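Local coordinates for sorting nexin-3 (Saccharomyces cerevisiae, PDB 1OCS), which binds phosphatidylinositol 3-phosphate and works in the retrieval machinery that keeps late Golgi membrane proteins in place, at residues 149-152 with 153-157. Sequence-based numbering, arbitrary orientation.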
ATOM      1  N   LYS A 149      -1.435   0.153  13.645  1.00 17.97           N
ATOM      2  CA  LYS A 149      -1.822  -1.242  13.462  1.00 18.83           C
ATOM      3  C   LYS A 149      -2.313  -1.451  12.033  1.00 17.42           C
ATOM      4  O   LYS A 149      -2.116  -2.516  11.443  1.00 16.55           O
ATOM      5  CB  LYS A 149      -2.936  -1.610  14.451  1.00 20.96           C
ATOM      6  CG  LYS A 149      -2.517  -1.525  15.920  1.00 27.96           C
ATOM      7  CD  LYS A 149      -1.681  -2.739  16.325  1.00 33.73           C
ATOM      8  CE  LYS A 149      -1.050  -2.572  17.706  1.00 36.61           C
ATOM      9  NZ  LYS A 149       0.103  -1.619  17.696  1.00 40.80           N
ATOM     10  N   VAL A 150      -2.958  -0.432  11.474  1.00 16.86           N
ATOM     11  CA  VAL A 150      -3.466  -0.523  10.107  1.00 17.74           C
ATOM     12  C   VAL A 150      -2.321  -0.664   9.106  1.00 16.42           C
ATOM     13  O   VAL A 150      -2.430  -1.418   8.138  1.00 16.32           O
ATOM     14  CB  VAL A 150      -4.319   0.717   9.731  1.00 18.86           C
ATOM     15  CG1 VAL A 150      -4.760   0.622   8.278  1.00 19.80           C
ATOM     16  CG2 VAL A 150      -5.540   0.799  10.636  1.00 19.63           C
ATOM     17  N   LEU A 151      -1.232   0.065   9.341  1.00 15.60           N
ATOM     18  CA  LEU A 151      -0.054   0.012   8.470  1.00 15.14           C
ATOM     19  C   LEU A 151       0.417  -1.444   8.379  1.00 14.68           C
ATOM     20  O   LEU A 151       0.656  -1.975   7.291  1.00 12.44           O
ATOM     21  CB  LEU A 151       1.079   0.850   9.068  1.00 15.70           C
ATOM     22  CG  LEU A 151       2.172   1.527   8.230  1.00 20.58           C
ATOM     23  CD1 LEU A 151       3.450   1.552   9.068  1.00 18.00           C
ATOM     24  CD2 LEU A 151       2.402   0.828   6.906  1.00 15.48           C
ATOM     25  N   VAL A 152       0.560  -2.079   9.540  1.00 14.77           N
ATOM     26  CA  VAL A 152       1.014  -3.469   9.601  1.00 16.03           C
ATOM     27  C   VAL A 152       0.089  -4.419   8.846  1.00 15.20           C
ATOM     28  O   VAL A 152       0.543  -5.237   8.050  1.00 15.70           O
ATOM     29  CB  VAL A 152       1.128  -3.965  11.069  1.00 16.06           C
ATOM     30  CG1 VAL A 152       1.634  -5.411  11.091  1.00 16.64           C
ATOM     31  CG2 VAL A 152       2.074  -3.068  11.852  1.00 16.57           C
ATOM     32  N   ARG A 153      -1.213  -4.307   9.091  1.00 17.10           N
ATOM     33  CA  ARG A 153      -2.176  -5.179   8.429  1.00 17.65           C
ATOM     34  C   ARG A 153      -2.166  -4.987   6.917  1.00 15.97           C
ATOM     35  O   ARG A 153      -2.227  -5.958   6.162  1.00 16.65           O
ATOM     36  CB  ARG A 153      -3.588  -4.930   8.970  1.00 22.14           C
ATOM     37  CG  ARG A 153      -4.607  -5.977   8.520  1.00 30.00           C
ATOM     38  CD  ARG A 153      -5.910  -5.855   9.303  1.00 36.72           C
ATOM     39  NE  ARG A 153      -6.892  -5.001   8.636  1.00 42.79           N
ATOM     40  CZ  ARG A 153      -7.583  -5.363   7.561  1.00 45.36           C
ATOM     41  NH1 ARG A 153      -7.402  -6.567   7.028  1.00 46.66           N
ATOM     42  NH2 ARG A 153      -8.458  -4.526   7.018  1.00 47.14           N
ATOM     43  N   PHE A 154      -2.089  -3.735   6.474  1.00 15.37           N
ATOM     44  CA  PHE A 154      -2.080  -3.434   5.041  1.00 14.61           C
ATOM     45  C   PHE A 154      -0.894  -4.078   4.339  1.00 14.99           C
ATOM     46  O   PHE A 154      -0.982  -4.483   3.177  1.00 14.88           O
ATOM     47  CB  PHE A 154      -2.024  -1.928   4.809  1.00 13.77           C
ATOM     48  CG  PHE A 154      -2.109  -1.537   3.356  1.00 15.69           C
ATOM     49  CD1 PHE A 154      -3.285  -1.743   2.636  1.00 15.01           C
ATOM     50  CD2 PHE A 154      -1.014  -0.965   2.707  1.00 14.69           C
ATOM     51  CE1 PHE A 154      -3.372  -1.383   1.289  1.00 14.90           C
ATOM     52  CE2 PHE A 154      -1.091  -0.604   1.361  1.00 16.05           C
ATOM     53  CZ  PHE A 154      -2.275  -0.813   0.651  1.00 13.65           C
ATOM     54  N   ILE A 155       0.222  -4.157   5.052  1.00 15.84           N
ATOM     55  CA  ILE A 155       1.443  -4.739   4.510  1.00 14.36           C
ATOM     56  C   ILE A 155       1.505  -6.266   4.632  1.00 15.00           C
ATOM     57  O   ILE A 155       1.984  -6.941   3.725  1.00 14.42           O
ATOM     58  CB  ILE A 155       2.681  -4.128   5.221  1.00 15.42           C
ATOM     59  CG1 ILE A 155       2.864  -2.674   4.773  1.00 12.75           C
ATOM     60  CG2 ILE A 155       3.934  -4.972   4.944  1.00 13.38           C
ATOM     61  CD1 ILE A 155       3.889  -1.903   5.584  1.00 13.13           C
ATOM     62  N   GLU A 156       1.004  -6.800   5.743  1.00 14.16           N
ATOM     63  CA  GLU A 156       1.068  -8.237   6.011  1.00 16.20           C
ATOM     64  C   GLU A 156      -0.067  -9.160   5.570  1.00 18.43           C
ATOM     65  O   GLU A 156       0.189 -10.268   5.102  1.00 16.59           O
ATOM     66  CB  GLU A 156       1.290  -8.470   7.511  1.00 16.69           C
ATOM     67  CG  GLU A 156       2.640  -8.010   8.033  1.00 15.12           C
ATOM     68  CD  GLU A 156       2.853  -8.377   9.495  1.00 17.11           C
ATOM     69  OE1 GLU A 156       4.010  -8.329   9.956  1.00 15.09           O
ATOM     70  OE2 GLU A 156       1.864  -8.712  10.184  1.00 18.08           O
ATOM     71  N   ALA A 157      -1.311  -8.728   5.737  1.00 18.76           N
ATOM     72  CA  ALA A 157      -2.451  -9.574   5.395  1.00 20.49           C
ATOM     73  C   ALA A 157      -2.502 -10.004   3.937  1.00 22.66           C
ATOM     74  O   ALA A 157      -2.218  -9.218   3.033  1.00 22.51           O
ATOM     75  CB  ALA A 157      -3.752  -8.868   5.772  1.00 20.04           C
TER
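The carboxylate of Glu156 has the CG1 methyl of Val152 over one face, 3.4 Å from Glu156 OE2, while OE1 takes a hydrogen bond from the backbone N of His72. Val152 CG1, the branch anti to N (chi1 -179°), is the one put against the carboxylate. Another flat group, the ring of Phe154, turns away from the preceding turn into the core: Phe88 stacks on it, and Phe85 and Phe160 meet it edge-to-face. Phe154 touches the turn before it through its root, with CB 3.4 Å from Val150 O. The Arg153 guanidinium also leads away, its NH2 hydrogen-bonded to the hydroxyl of the modified cysteine at position 91.

One turn apart, Leu151 and Ile155 run side by side in the same direction. Leu151 CD2 and Ile155 CD1 are only 3.4 Å apart, a tight methyl pair that coincides with an unstaggered Leu151 chi2 (-148°).

Beneath the side chains, helix 149-156 makes its regular i to i+4 bonds, from 2.8 Å for Glu156 N to Val152 O up to 3.2 Å for Ile155 N to Leu151 O. The latter is bent to 144° at the hydrogen, and Ile155 N also makes a weak hydrogen bond to Val152 O.

In this PX fold Phe154 packs on Ile62 and Ile155 on Cys64, both of strand 57-66, while Leu151 and Phe154 touch Met135 of helix 121-139. The side chain of Phe154 lies about 8 Å from that of Arg81, which binds phosphatidylinositol 3-phosphate. Arg80 grips Phe154 twice, the ring by a cation-pi contact and O by a hydrogen bond, which probably fixes that residue in place.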